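Local structure of sulfoquinovosidase (Escherichia coli, 5AEE) at residues Leu432-Asn437 against Phe452-Gly457; Asn472-Trp477 against Phe512-Ser517; Val636-Gly641 against Ala673-Ile678. The protein hydrolyses sulfoquinovosyl diacylglycerides and simple sulfoquinovosides such as sulfoquinovosyl glycerol, releasing sulfoquinovose for sulfoglycolysis. The protein carries 1 engineered substitution. One frame throughout, in Å; residues are numbered along the deposited sequence.

Interaction 1: residues Leu432-Asn437 against Phe452-Gly457; sequences LWAKCN and FFMRAG. With NSQ (4-nitrophenyl alpha-D-6-sulfoquinovoside), chain E.
Phe452 and Met454 of strand 451-454 pack against helix 422-443, an alpha-on-beta layer of the family 31 TIM barrel. Segments 432-437 and 452-454 run antiparallel (177°), their axes 10.2 Å apart at closest approach.

The aromatic contact is a CH-pi interaction. Asn437 CB sits over the centre of the Phe452 ring, 3.5 Å from its centroid. With an alanine in place of Phe452, Asn437 CB would probably lose its aromatic cover, and a gap would open between strand and helix.

The apolar contacts belong to Met454. Met454 SD lies 3.4 Å from Ala434 CB. The chain then bends at chi3 (87°), which carries Met454 CE to 3.4 Å from Trp433 CD1, in the pyrrole part. Trp433 NE1 is hydrogen-bonded to the backbone O of Asp405, the nucleophile, so Met454 packs on a second-shell residue of the active site.

Asn437 OD1 accepts from Trp402 NE1. Arg455, the residue after Met454, forms salt bridges with Asp405 and Glu408, and NSQ C26 lies over one face of its guanidinium. Within the helix, Asn437 ND2 donates to Trp433 O at 3.1 Å, from above the carbonyl plane, and Asn437 N donates to the same oxygen.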
loop_
_atom_site.group_PDB
_atom_site.type_symbol
_atom_site.label_atom_id
_atom_site.label_comp_id
_atom_site.label_asym_id
_atom_site.label_seq_id
_atom_site.Cartn_x
_atom_site.Cartn_y
_atom_site.Cartn_z
ATOM N N LEU A 432 7.378 10.901 -2.454
ATOM C CA LEU A 432 8.054 11.820 -3.299
ATOM C C LEU A 432 7.901 11.418 -4.723
ATOM O O LEU A 432 7.550 12.250 -5.619
ATOM C CB LEU A 432 9.499 11.864 -2.863
ATOM C CG LEU A 432 10.484 12.843 -3.465
ATOM C CD1 LEU A 432 9.863 14.214 -3.679
ATOM C CD2 LEU A 432 11.735 12.885 -2.583
ATOM N N TRP A 433 8.125 10.121 -4.972
ATOM C CA TRP A 433 7.846 9.585 -6.292
ATOM C C TRP A 433 6.369 9.749 -6.694
ATOM O O TRP A 433 6.028 10.188 -7.828
ATOM C CB TRP A 433 8.323 8.148 -6.310
ATOM C CG TRP A 433 8.029 7.328 -7.472
ATOM C CD1 TRP A 433 7.725 6.064 -7.452
ATOM C CD2 TRP A 433 8.139 7.710 -8.855
ATOM N NE1 TRP A 433 7.519 5.574 -8.726
ATOM C CE2 TRP A 433 7.792 6.575 -9.616
ATOM C CE3 TRP A 433 8.469 8.889 -9.505
ATOM C CZ2 TRP A 433 7.724 6.581 -11.001
ATOM C CZ3 TRP A 433 8.383 8.912 -10.880
ATOM C CH2 TRP A 433 8.044 7.724 -11.614
ATOM N N ALA A 434 5.468 9.398 -5.786
ATOM C CA ALA A 434 4.028 9.670 -6.017
ATOM C C ALA A 434 3.737 11.126 -6.399
ATOM O O ALA A 434 3.003 11.400 -7.378
ATOM C CB ALA A 434 3.223 9.317 -4.789
ATOM N N LYS A 435 4.280 12.066 -5.625
ATOM C CA LYS A 435 4.071 13.457 -5.970
ATOM C C LYS A 435 4.570 13.805 -7.373
ATOM O O LYS A 435 3.954 14.616 -8.030
ATOM C CB LYS A 435 4.747 14.355 -4.961
ATOM C CG LYS A 435 4.275 15.785 -4.929
ATOM C CD LYS A 435 5.155 16.636 -4.011
ATOM C CE LYS A 435 4.442 17.930 -3.689
ATOM N NZ LYS A 435 5.413 18.993 -3.501
ATOM N N CYS A 436 5.698 13.239 -7.803
ATOM C CA CYS A 436 6.210 13.525 -9.126
ATOM C C CYS A 436 5.215 13.140 -10.203
ATOM O O CYS A 436 4.921 13.951 -11.141
ATOM C CB CYS A 436 7.538 12.788 -9.280
ATOM S SG CYS A 436 8.384 13.133 -10.806
ATOM N N ASN A 437 4.664 11.920 -10.071
ATOM C CA ASN A 437 3.567 11.462 -10.943
ATOM C C ASN A 437 2.295 12.323 -10.854
ATOM O O ASN A 437 1.679 12.733 -11.897
ATOM C CB ASN A 437 3.185 9.989 -10.621
ATOM C CG ASN A 437 4.182 8.980 -11.168
ATOM O OD1 ASN A 437 4.119 8.589 -12.336
ATOM N ND2 ASN A 437 5.122 8.589 -10.343
ATOM N N PHE A 452 -2.551 6.414 -12.605
ATOM C CA PHE A 452 -1.331 5.670 -12.338
ATOM C C PHE A 452 -1.528 4.911 -11.058
ATOM O O PHE A 452 -2.327 5.300 -10.227
ATOM C CB PHE A 452 -0.024 6.555 -12.333
ATOM C CG PHE A 452 0.000 7.627 -11.301
ATOM C CD1 PHE A 452 0.474 7.375 -10.013
ATOM C CD2 PHE A 452 -0.422 8.874 -11.599
ATOM C CE1 PHE A 452 0.434 8.346 -9.063
ATOM C CE2 PHE A 452 -0.474 9.891 -10.638
ATOM C CZ PHE A 452 -0.049 9.624 -9.366
ATOM N N PHE A 453 -0.803 3.814 -10.922
ATOM C CA PHE A 453 -0.978 2.971 -9.772
ATOM C C PHE A 453 0.359 2.636 -9.245
ATOM O O PHE A 453 1.278 2.473 -9.991
ATOM C CB PHE A 453 -1.887 1.717 -10.071
ATOM C CG PHE A 453 -1.579 0.992 -11.340
ATOM C CD1 PHE A 453 -2.049 1.466 -12.543
ATOM C CD2 PHE A 453 -0.841 -0.155 -11.343
ATOM C CE1 PHE A 453 -1.771 0.763 -13.707
ATOM C CE2 PHE A 453 -0.549 -0.851 -12.503
ATOM C CZ PHE A 453 -1.028 -0.375 -13.691
ATOM N N MET A 454 0.456 2.512 -7.921
ATOM C CA MET A 454 1.726 2.414 -7.268
ATOM C C MET A 454 1.725 1.295 -6.270
ATOM O O MET A 454 0.689 0.863 -5.771
ATOM C CB MET A 454 2.005 3.721 -6.409
ATOM C CG MET A 454 2.109 4.936 -7.345
ATOM S SD MET A 454 2.635 6.425 -6.462
ATOM C CE MET A 454 4.395 6.192 -6.581
ATOM N N ARG A 455 2.916 0.870 -5.973
ATOM C CA ARG A 455 3.159 -0.282 -5.058
ATOM C C ARG A 455 3.716 0.292 -3.771
ATOM O O ARG A 455 3.058 0.235 -2.738
ATOM C CB ARG A 455 4.141 -1.246 -5.770
ATOM C CG ARG A 455 4.671 -2.413 -4.956
ATOM C CD ARG A 455 5.321 -3.474 -5.820
ATOM N NE ARG A 455 6.589 -3.015 -6.411
ATOM C CZ ARG A 455 7.796 -3.186 -5.924
ATOM N NH1 ARG A 455 8.037 -3.871 -4.788
ATOM N NH2 ARG A 455 8.817 -2.680 -6.608
ATOM N N ALA A 456 4.920 0.836 -3.836
ATOM C CA ALA A 456 5.506 1.514 -2.682
ATOM C C ALA A 456 4.670 2.733 -2.271
ATOM O O ALA A 456 4.072 3.434 -3.125
ATOM C CB ALA A 456 6.946 1.902 -2.927
ATOM N N GLY A 457 4.641 2.999 -0.987
ATOM C CA GLY A 457 4.008 4.232 -0.529
ATOM C C GLY A 457 4.581 4.651 0.777
ATOM O O GLY A 457 5.296 3.875 1.375
HETATM O O12 NSQ E . 11.142 -4.875 -12.413
HETATM S S10 NSQ E . 10.418 -5.257 -13.649
HETATM O O13 NSQ E . 10.771 -4.546 -14.898
HETATM O O11 NSQ E . 10.490 -6.713 -13.767
HETATM C C6 NSQ E . 8.755 -4.851 -13.468
HETATM C C5 NSQ E . 8.022 -5.522 -12.314
HETATM O O5 NSQ E . 8.490 -4.799 -11.131
HETATM C C1 NSQ E . 7.823 -5.040 -9.928
HETATM C C2 NSQ E . 6.293 -4.897 -10.089
HETATM O O2 NSQ E . 5.741 -5.136 -8.824
HETATM C C3 NSQ E . 5.824 -5.829 -11.186
HETATM O O3 NSQ E . 4.427 -5.777 -11.378
HETATM C C4 NSQ E . 6.495 -5.499 -12.498
HETATM O O4 NSQ E . 6.075 -6.481 -13.494
HETATM O O1 NSQ E . 8.191 -6.374 -9.586
HETATM C C25 NSQ E . 9.428 -6.554 -9.106
HETATM C C26 NSQ E . 9.810 -5.900 -7.923
HETATM C C27 NSQ E . 11.096 -6.047 -7.493
HETATM C C28 NSQ E . 11.967 -6.888 -8.176
HETATM N N32 NSQ E . 13.298 -6.967 -7.722
HETATM O O33 NSQ E . 14.185 -7.393 -8.518
HETATM O O34 NSQ E . 13.625 -6.434 -6.604
HETATM C C29 NSQ E . 11.559 -7.502 -9.356
HETATM C C30 NSQ E . 10.269 -7.342 -9.827
#

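Interaction 2: residues Asn472-Trp477 against Phe512-Ser517; sequences NQNVDW and FEMKRS. Engineered in segment 472-477: Asn472 (natural residue Asp). With CA (calcium ion), chain C; NSQ (4-nitrophenyl alpha-D-6-sulfoquinovoside), chain E.
Met514 lays its thioether across the amide of Asn474. Met514 SD is 3.5 Å from Asn474 CG, and the two side chains cross at a slant. The methionine is extended as far as SD and bends there (chi3 -59°), which brings Met514 CE to 3.5 Å from Asn474 OD1. Asp476 OD2 also approaches Met514 SD, at 3.6 Å. The same carboxylate oxygen accepts a weak hydrogen bond from Asn474 ND2, while Asp476 OD1 is bonded to Ser478 OG.

Val475 is the apolar centre of the contact. Val475 CG2 lies between its own backbone N and carbonyl carbon and presses on the backbone of 512-517, 3.6 Å from Arg516 N. Val475 CB meets Arg516 CB, and these two side chains cross at about a right angle. The guanidinium of Arg516 is held by carbonyl oxygens of Gly506, Gly507, His537 and Trp546. This probably fixes its rotation.

No direct hydrogen bond joins the segments, but water does. Water 2 lies between Val475 O, Lys515 O and Ser517 N. Water 3 accepts from Lys515 N and lies 2.8 Å from Val475 O, to which it can donate. Val475 is the centre of an inverse gamma turn. Ser517 is the N-cap of helix 518-528, its OG bonded to Leu520 N.

At the other end, Asn472 O binds calcium at 2.3 Å. Water 1 is another calcium ligand and donates to Asn474 OD1. The engineered Asn472 replaces the natural aspartate, the inferred proton donor. Asn472 ND2 donates to the glycosidic O1 of NSQ at 3.0 Å, nearly straight (174°), and its OD1 accepts from O2. Two loops following strands of the TIM barrel meet here, one of them bearing the acid/base position of a family 31 glycosidase.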
loop_
_atom_site.group_PDB
_atom_site.type_symbol
_atom_site.label_atom_id
_atom_site.label_comp_id
_atom_site.label_asym_id
_atom_site.label_seq_id
_atom_site.Cartn_x
_atom_site.Cartn_y
_atom_site.Cartn_z
ATOM N N ASN A 472 3.558 -7.683 -5.361
ATOM C CA ASN A 472 3.795 -9.045 -5.896
ATOM C C ASN A 472 3.379 -10.112 -4.939
ATOM O O ASN A 472 4.077 -10.347 -3.936
ATOM C CB ASN A 472 5.287 -9.174 -6.192
ATOM C CG ASN A 472 5.757 -8.294 -7.306
ATOM O OD1 ASN A 472 4.971 -7.698 -8.030
ATOM N ND2 ASN A 472 7.070 -8.226 -7.455
ATOM N N GLN A 473 2.217 -10.684 -5.212
ATOM C CA GLN A 473 1.810 -11.944 -4.654
ATOM C C GLN A 473 2.450 -13.073 -5.428
ATOM O O GLN A 473 2.601 -13.071 -6.618
ATOM C CB GLN A 473 0.284 -12.164 -4.713
ATOM C CG GLN A 473 -0.457 -11.363 -3.665
ATOM C CD GLN A 473 -0.435 -9.901 -3.931
ATOM O OE1 GLN A 473 -0.979 -9.425 -4.953
ATOM N NE2 GLN A 473 0.206 -9.169 -3.034
ATOM N N ASN A 474 2.760 -14.123 -4.680
ATOM C CA ASN A 474 3.048 -15.398 -5.293
ATOM C C ASN A 474 1.881 -15.869 -6.051
ATOM O O ASN A 474 0.739 -15.620 -5.655
ATOM C CB ASN A 474 3.377 -16.457 -4.183
ATOM C CG ASN A 474 4.699 -16.207 -3.500
ATOM O OD1 ASN A 474 5.516 -15.475 -3.998
ATOM N ND2 ASN A 474 4.984 -16.949 -2.401
ATOM N N VAL A 475 2.145 -16.631 -7.107
ATOM C CA VAL A 475 1.035 -17.275 -7.802
ATOM C C VAL A 475 0.594 -18.547 -7.025
ATOM O O VAL A 475 0.569 -19.636 -7.576
ATOM C CB VAL A 475 1.431 -17.542 -9.267
ATOM C CG1 VAL A 475 1.631 -16.198 -9.980
ATOM C CG2 VAL A 475 2.685 -18.435 -9.404
ATOM N N ASP A 476 0.265 -18.396 -5.753
ATOM C CA ASP A 476 -0.097 -19.504 -4.910
ATOM C C ASP A 476 -1.289 -19.125 -4.023
ATOM O O ASP A 476 -1.857 -18.004 -4.088
ATOM C CB ASP A 476 1.116 -20.034 -4.126
ATOM C CG ASP A 476 1.568 -19.141 -2.998
ATOM O OD1 ASP A 476 0.821 -18.240 -2.519
ATOM O OD2 ASP A 476 2.714 -19.374 -2.521
ATOM N N TRP A 477 -1.670 -20.048 -3.169
ATOM C CA TRP A 477 -2.838 -19.842 -2.343
ATOM C C TRP A 477 -2.448 -19.643 -0.885
ATOM O O TRP A 477 -3.248 -19.823 0.028
ATOM C CB TRP A 477 -3.675 -21.095 -2.437
ATOM C CG TRP A 477 -4.094 -21.480 -3.794
ATOM C CD1 TRP A 477 -3.465 -22.320 -4.616
ATOM C CD2 TRP A 477 -5.352 -21.147 -4.438
ATOM N NE1 TRP A 477 -4.182 -22.484 -5.773
ATOM C CE2 TRP A 477 -5.362 -21.811 -5.686
ATOM C CE3 TRP A 477 -6.441 -20.364 -4.079
ATOM C CZ2 TRP A 477 -6.397 -21.687 -6.597
ATOM C CZ3 TRP A 477 -7.450 -20.201 -4.968
ATOM C CH2 TRP A 477 -7.454 -20.901 -6.223
ATOM N N PHE A 512 10.611 -20.939 -8.442
ATOM C CA PHE A 512 10.730 -22.218 -7.722
ATOM C C PHE A 512 9.601 -23.176 -8.051
ATOM O O PHE A 512 8.913 -23.659 -7.198
ATOM C CB PHE A 512 10.702 -21.961 -6.222
ATOM C CG PHE A 512 11.688 -20.944 -5.752
ATOM C CD1 PHE A 512 13.027 -21.117 -5.959
ATOM C CD2 PHE A 512 11.282 -19.880 -4.988
ATOM C CE1 PHE A 512 13.961 -20.209 -5.484
ATOM C CE2 PHE A 512 12.198 -18.963 -4.526
ATOM C CZ PHE A 512 13.535 -19.116 -4.787
ATOM N N GLU A 513 9.236 -23.434 -9.253
ATOM C CA GLU A 513 8.037 -24.366 -9.244
ATOM C C GLU A 513 6.630 -23.815 -8.762
ATOM O O GLU A 513 5.635 -24.532 -8.901
ATOM C CB GLU A 513 8.302 -25.718 -8.467
ATOM C CG GLU A 513 9.704 -26.394 -8.611
ATOM C CD GLU A 513 10.216 -26.571 -10.063
ATOM O OE1 GLU A 513 9.420 -26.594 -11.034
ATOM O OE2 GLU A 513 11.448 -26.671 -10.247
ATOM N N MET A 514 6.510 -22.596 -8.224
ATOM C CA MET A 514 5.192 -21.929 -8.198
ATOM C C MET A 514 4.832 -21.546 -9.660
ATOM O O MET A 514 5.621 -20.960 -10.337
ATOM C CB MET A 514 5.211 -20.609 -7.403
ATOM C CG MET A 514 5.368 -20.779 -5.923
ATOM S SD MET A 514 5.304 -19.247 -5.030
ATOM C CE MET A 514 6.636 -18.291 -5.717
ATOM N N LYS A 515 3.665 -21.919 -10.125
ATOM C CA LYS A 515 3.189 -21.582 -11.460
ATOM C C LYS A 515 1.695 -21.348 -11.318
ATOM O O LYS A 515 1.033 -22.029 -10.591
ATOM C CB LYS A 515 3.425 -22.783 -12.356
ATOM C CG LYS A 515 4.872 -23.041 -12.751
ATOM C CD LYS A 515 4.863 -24.146 -13.814
ATOM C CE LYS A 515 6.249 -24.458 -14.367
ATOM N NZ LYS A 515 7.139 -24.770 -13.221
ATOM N N ARG A 516 1.136 -20.386 -12.035
ATOM C CA ARG A 516 -0.233 -19.987 -11.768
ATOM C C ARG A 516 -1.118 -20.956 -12.472
ATOM O O ARG A 516 -1.005 -21.079 -13.684
ATOM C CB ARG A 516 -0.526 -18.625 -12.358
ATOM C CG ARG A 516 -1.893 -18.121 -11.986
ATOM C CD ARG A 516 -2.209 -16.943 -12.888
ATOM N NE ARG A 516 -1.348 -15.777 -12.731
ATOM C CZ ARG A 516 -0.938 -14.951 -13.711
ATOM N NH1 ARG A 516 -1.117 -15.233 -14.988
ATOM N NH2 ARG A 516 -0.172 -13.913 -13.408
ATOM N N SER A 517 -2.036 -21.562 -11.722
ATOM C CA SER A 517 -3.037 -22.455 -12.300
ATOM C C SER A 517 -4.191 -21.644 -12.884
ATOM O O SER A 517 -4.426 -20.483 -12.493
ATOM C CB SER A 517 -3.630 -23.354 -11.209
ATOM O OG SER A 517 -4.317 -22.553 -10.285
HETATM CA CA CA C . 5.314 -11.245 -2.256
HETATM O O12 NSQ E . 11.142 -4.875 -12.413
HETATM S S10 NSQ E . 10.418 -5.257 -13.649
HETATM O O13 NSQ E . 10.771 -4.546 -14.898
HETATM O O11 NSQ E . 10.490 -6.713 -13.767
HETATM C C6 NSQ E . 8.755 -4.851 -13.468
HETATM C C5 NSQ E . 8.022 -5.522 -12.314
HETATM O O5 NSQ E . 8.490 -4.799 -11.131
HETATM C C1 NSQ E . 7.823 -5.040 -9.928
HETATM C C2 NSQ E . 6.293 -4.897 -10.089
HETATM O O2 NSQ E . 5.741 -5.136 -8.824
HETATM C C3 NSQ E . 5.824 -5.829 -11.186
HETATM O O3 NSQ E . 4.427 -5.777 -11.378
HETATM C C4 NSQ E . 6.495 -5.499 -12.498
HETATM O O4 NSQ E . 6.075 -6.481 -13.494
HETATM O O1 NSQ E . 8.191 -6.374 -9.586
HETATM C C25 NSQ E . 9.428 -6.554 -9.106
HETATM C C26 NSQ E . 9.810 -5.900 -7.923
HETATM C C27 NSQ E . 11.096 -6.047 -7.493
HETATM C C28 NSQ E . 11.967 -6.888 -8.176
HETATM N N32 NSQ E . 13.298 -6.967 -7.722
HETATM O O33 NSQ E . 14.185 -7.393 -8.518
HETATM O O34 NSQ E . 13.625 -6.434 -6.604
HETATM C C29 NSQ E . 11.559 -7.502 -9.356
HETATM C C30 NSQ E . 10.269 -7.342 -9.827
HETATM O O HOH W 1 5.695 -12.783 -4.015
HETATM O O HOH W 2 -1.123 -21.560 -8.852
HETATM O O HOH W 3 1.955 -22.106 -7.318
HETATM O O HOH W 4 7.002 -9.887 -3.184
#

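Interaction 3: residues Val636-Gly641 against Ala673-Ile678; sequences VHAWTG and ASLKSI
Ala638 meets Leu675 just past the end of strand 635-637. Ala638 O lies 3.9 Å from Leu675 CB, and the alanine methyl makes a looser contact with Leu675 CD1. The same oxygen is joined to Lys676 N through water 5. The water accepts from Lys676 N and lies 2.7 Å from Ala638 O, to which it can donate. It thus bridges two backbone groups that make no direct hydrogen bond.

Trp639 follows. Its side chain sets off away from 673-678, yet the six-membered part of the indole reaches back to Leu675. Trp639 CZ3 is 3.9 Å from Leu675 CB, and Leu675 O lies at the ring edge, near its plane. Ala638 CB sits over one face of the same indole. Trp639 NE1 is bonded to Pro658 O, which is likely to fix the turn of the ring. Arg560 and Val564 of helix 552-567 also touch this indole.

The contact joins the antiparallel sheet of the C-terminal beta domain to the last ordered residues of the chain. Strand 635-637 belongs to this sheet and pairs with strand 660-663. The last ordered residues follow helix 669-673, and 674-677 keep helical backbone angles without the regular bonds.

Beyond the indole the partner is Lys676. Lys676 CB lies 3.1 Å from Trp639 O. CG lies between the backbone N and the carbonyl carbon (chi1 64°), and this leads the aliphatic chain along Thr640 and Gly641. Lys676 CD is 3.5 Å from Gly641 N and also touches Thr640 C. Thr640 OG1 is hydrogen-bonded to His637 ND1. At Gly641 a CB would come very close to Lys676 CE. The lysine chain bends at chi4 (-51°), and Lys676 NZ donates back to Ala673 O at 3.1 Å.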
loop_
_atom_site.group_PDB
_atom_site.type_symbol
_atom_site.label_atom_id
_atom_site.label_comp_id
_atom_site.label_asym_id
_atom_site.label_seq_id
_atom_site.Cartn_x
_atom_site.Cartn_y
_atom_site.Cartn_z
ATOM N N VAL A 636 -28.689 -10.577 0.845
ATOM C CA VAL A 636 -29.108 -11.406 -0.268
ATOM C C VAL A 636 -27.834 -11.909 -0.919
ATOM O O VAL A 636 -26.947 -11.100 -1.248
ATOM C CB VAL A 636 -29.916 -10.563 -1.271
ATOM C CG1 VAL A 636 -30.229 -11.354 -2.534
ATOM C CG2 VAL A 636 -31.172 -10.075 -0.625
ATOM N N HIS A 637 -27.758 -13.226 -1.158
ATOM C CA HIS A 637 -26.684 -13.802 -1.904
ATOM C C HIS A 637 -26.775 -13.332 -3.382
ATOM O O HIS A 637 -27.823 -13.368 -4.011
ATOM C CB HIS A 637 -26.744 -15.316 -1.784
ATOM C CG HIS A 637 -25.569 -16.025 -2.409
ATOM N ND1 HIS A 637 -25.672 -16.731 -3.583
ATOM C CD2 HIS A 637 -24.264 -16.094 -2.040
ATOM C CE1 HIS A 637 -24.495 -17.251 -3.887
ATOM N NE2 HIS A 637 -23.624 -16.882 -2.959
ATOM N N ALA A 638 -25.652 -12.907 -3.937
ATOM C CA ALA A 638 -25.650 -12.217 -5.192
ATOM C C ALA A 638 -26.039 -13.134 -6.342
ATOM O O ALA A 638 -26.568 -12.657 -7.353
ATOM C CB ALA A 638 -24.264 -11.590 -5.429
ATOM N N TRP A 639 -25.655 -14.410 -6.251
ATOM C CA TRP A 639 -25.787 -15.307 -7.384
ATOM C C TRP A 639 -27.097 -16.068 -7.378
ATOM O O TRP A 639 -27.576 -16.446 -8.414
ATOM C CB TRP A 639 -24.579 -16.212 -7.521
ATOM C CG TRP A 639 -23.320 -15.393 -7.387
ATOM C CD1 TRP A 639 -22.431 -15.411 -6.336
ATOM C CD2 TRP A 639 -22.930 -14.325 -8.225
ATOM N NE1 TRP A 639 -21.479 -14.445 -6.517
ATOM C CE2 TRP A 639 -21.764 -13.763 -7.669
ATOM C CE3 TRP A 639 -23.449 -13.782 -9.399
ATOM C CZ2 TRP A 639 -21.113 -12.705 -8.243
ATOM C CZ3 TRP A 639 -22.791 -12.721 -9.988
ATOM C CH2 TRP A 639 -21.627 -12.200 -9.423
ATOM N N THR A 640 -27.729 -16.194 -6.225
ATOM C CA THR A 640 -28.971 -16.965 -6.132
ATOM C C THR A 640 -30.196 -16.122 -5.827
ATOM O O THR A 640 -31.306 -16.548 -6.137
ATOM C CB THR A 640 -28.838 -18.006 -5.048
ATOM O OG1 THR A 640 -28.490 -17.367 -3.829
ATOM C CG2 THR A 640 -27.753 -18.988 -5.394
ATOM N N GLY A 641 -30.007 -14.957 -5.198
ATOM C CA GLY A 641 -31.107 -14.218 -4.590
ATOM C C GLY A 641 -31.472 -14.742 -3.200
ATOM O O GLY A 641 -32.400 -14.208 -2.558
ATOM N N ALA A 673 -29.630 -6.968 -7.889
ATOM C CA ALA A 673 -30.492 -8.096 -8.227
ATOM C C ALA A 673 -30.265 -8.568 -9.674
ATOM O O ALA A 673 -30.502 -9.725 -9.984
ATOM C CB ALA A 673 -31.961 -7.745 -7.981
ATOM N N SER A 674 -29.741 -7.708 -10.547
ATOM C CA SER A 674 -29.475 -8.117 -11.935
ATOM C C SER A 674 -28.263 -9.041 -12.074
ATOM O O SER A 674 -28.090 -9.668 -13.107
ATOM C CB SER A 674 -29.284 -6.892 -12.815
ATOM O OG SER A 674 -28.059 -6.259 -12.495
ATOM N N LEU A 675 -27.443 -9.149 -11.033
ATOM C CA LEU A 675 -26.241 -9.979 -11.071
ATOM C C LEU A 675 -26.550 -11.453 -11.220
ATOM O O LEU A 675 -25.872 -12.122 -11.967
ATOM C CB LEU A 675 -25.407 -9.781 -9.789
ATOM C CG LEU A 675 -24.817 -8.390 -9.593
ATOM C CD1 LEU A 675 -24.069 -8.369 -8.265
ATOM C CD2 LEU A 675 -23.931 -8.010 -10.774
ATOM N N LYS A 676 -27.562 -11.966 -10.502
ATOM C CA LYS A 676 -27.938 -13.391 -10.621
ATOM C C LYS A 676 -28.494 -13.806 -11.990
ATOM O O LYS A 676 -28.663 -14.992 -12.212
ATOM C CB LYS A 676 -28.906 -13.842 -9.505
ATOM C CG LYS A 676 -30.275 -13.170 -9.499
ATOM C CD LYS A 676 -31.050 -13.523 -8.232
ATOM C CE LYS A 676 -32.472 -13.005 -8.319
ATOM N NZ LYS A 676 -32.615 -11.552 -8.684
ATOM N N SER A 677 -28.741 -12.853 -12.894
ATOM C CA SER A 677 -29.133 -13.158 -14.272
ATOM C C SER A 677 -27.992 -13.152 -15.313
ATOM O O SER A 677 -28.202 -13.628 -16.419
ATOM C CB SER A 677 -30.206 -12.179 -14.728
ATOM O OG SER A 677 -29.600 -11.087 -15.396
ATOM N N ILE A 678 -26.811 -12.604 -14.997
ATOM C CA ILE A 678 -25.691 -12.618 -15.955
ATOM C C ILE A 678 -25.355 -14.065 -16.372
ATOM O O ILE A 678 -25.276 -14.935 -15.491
ATOM C CB ILE A 678 -24.437 -11.926 -15.361
ATOM C CG1 ILE A 678 -24.700 -10.427 -15.243
ATOM C CG2 ILE A 678 -23.205 -12.173 -16.240
ATOM C CD1 ILE A 678 -23.866 -9.725 -14.195
HETATM O O HOH W 5 -28.328 -10.742 -7.970
#

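Interactions 1 and 2 both lie in the TIM-barrel domain and both reach NSQ. Their centres are 26 Å apart, but their nearest atoms are about 5 Å apart, without touching. Interaction 1 supplies Arg455, paired with the nucleophile Asp405. Interaction 2 supplies the engineered Asn472 at the proton-donor position, and its backbone binds calcium. The sugar O2 lies near both: it bonds to Asn472 OD1, and Arg455 NE is 3.3 Å from it. Interaction 3 stands apart from the annotated sites. Its centre is 37 Å from that of interaction 1 and 31 Å from that of interaction 2. Along the chain the three contacts follow one another in series.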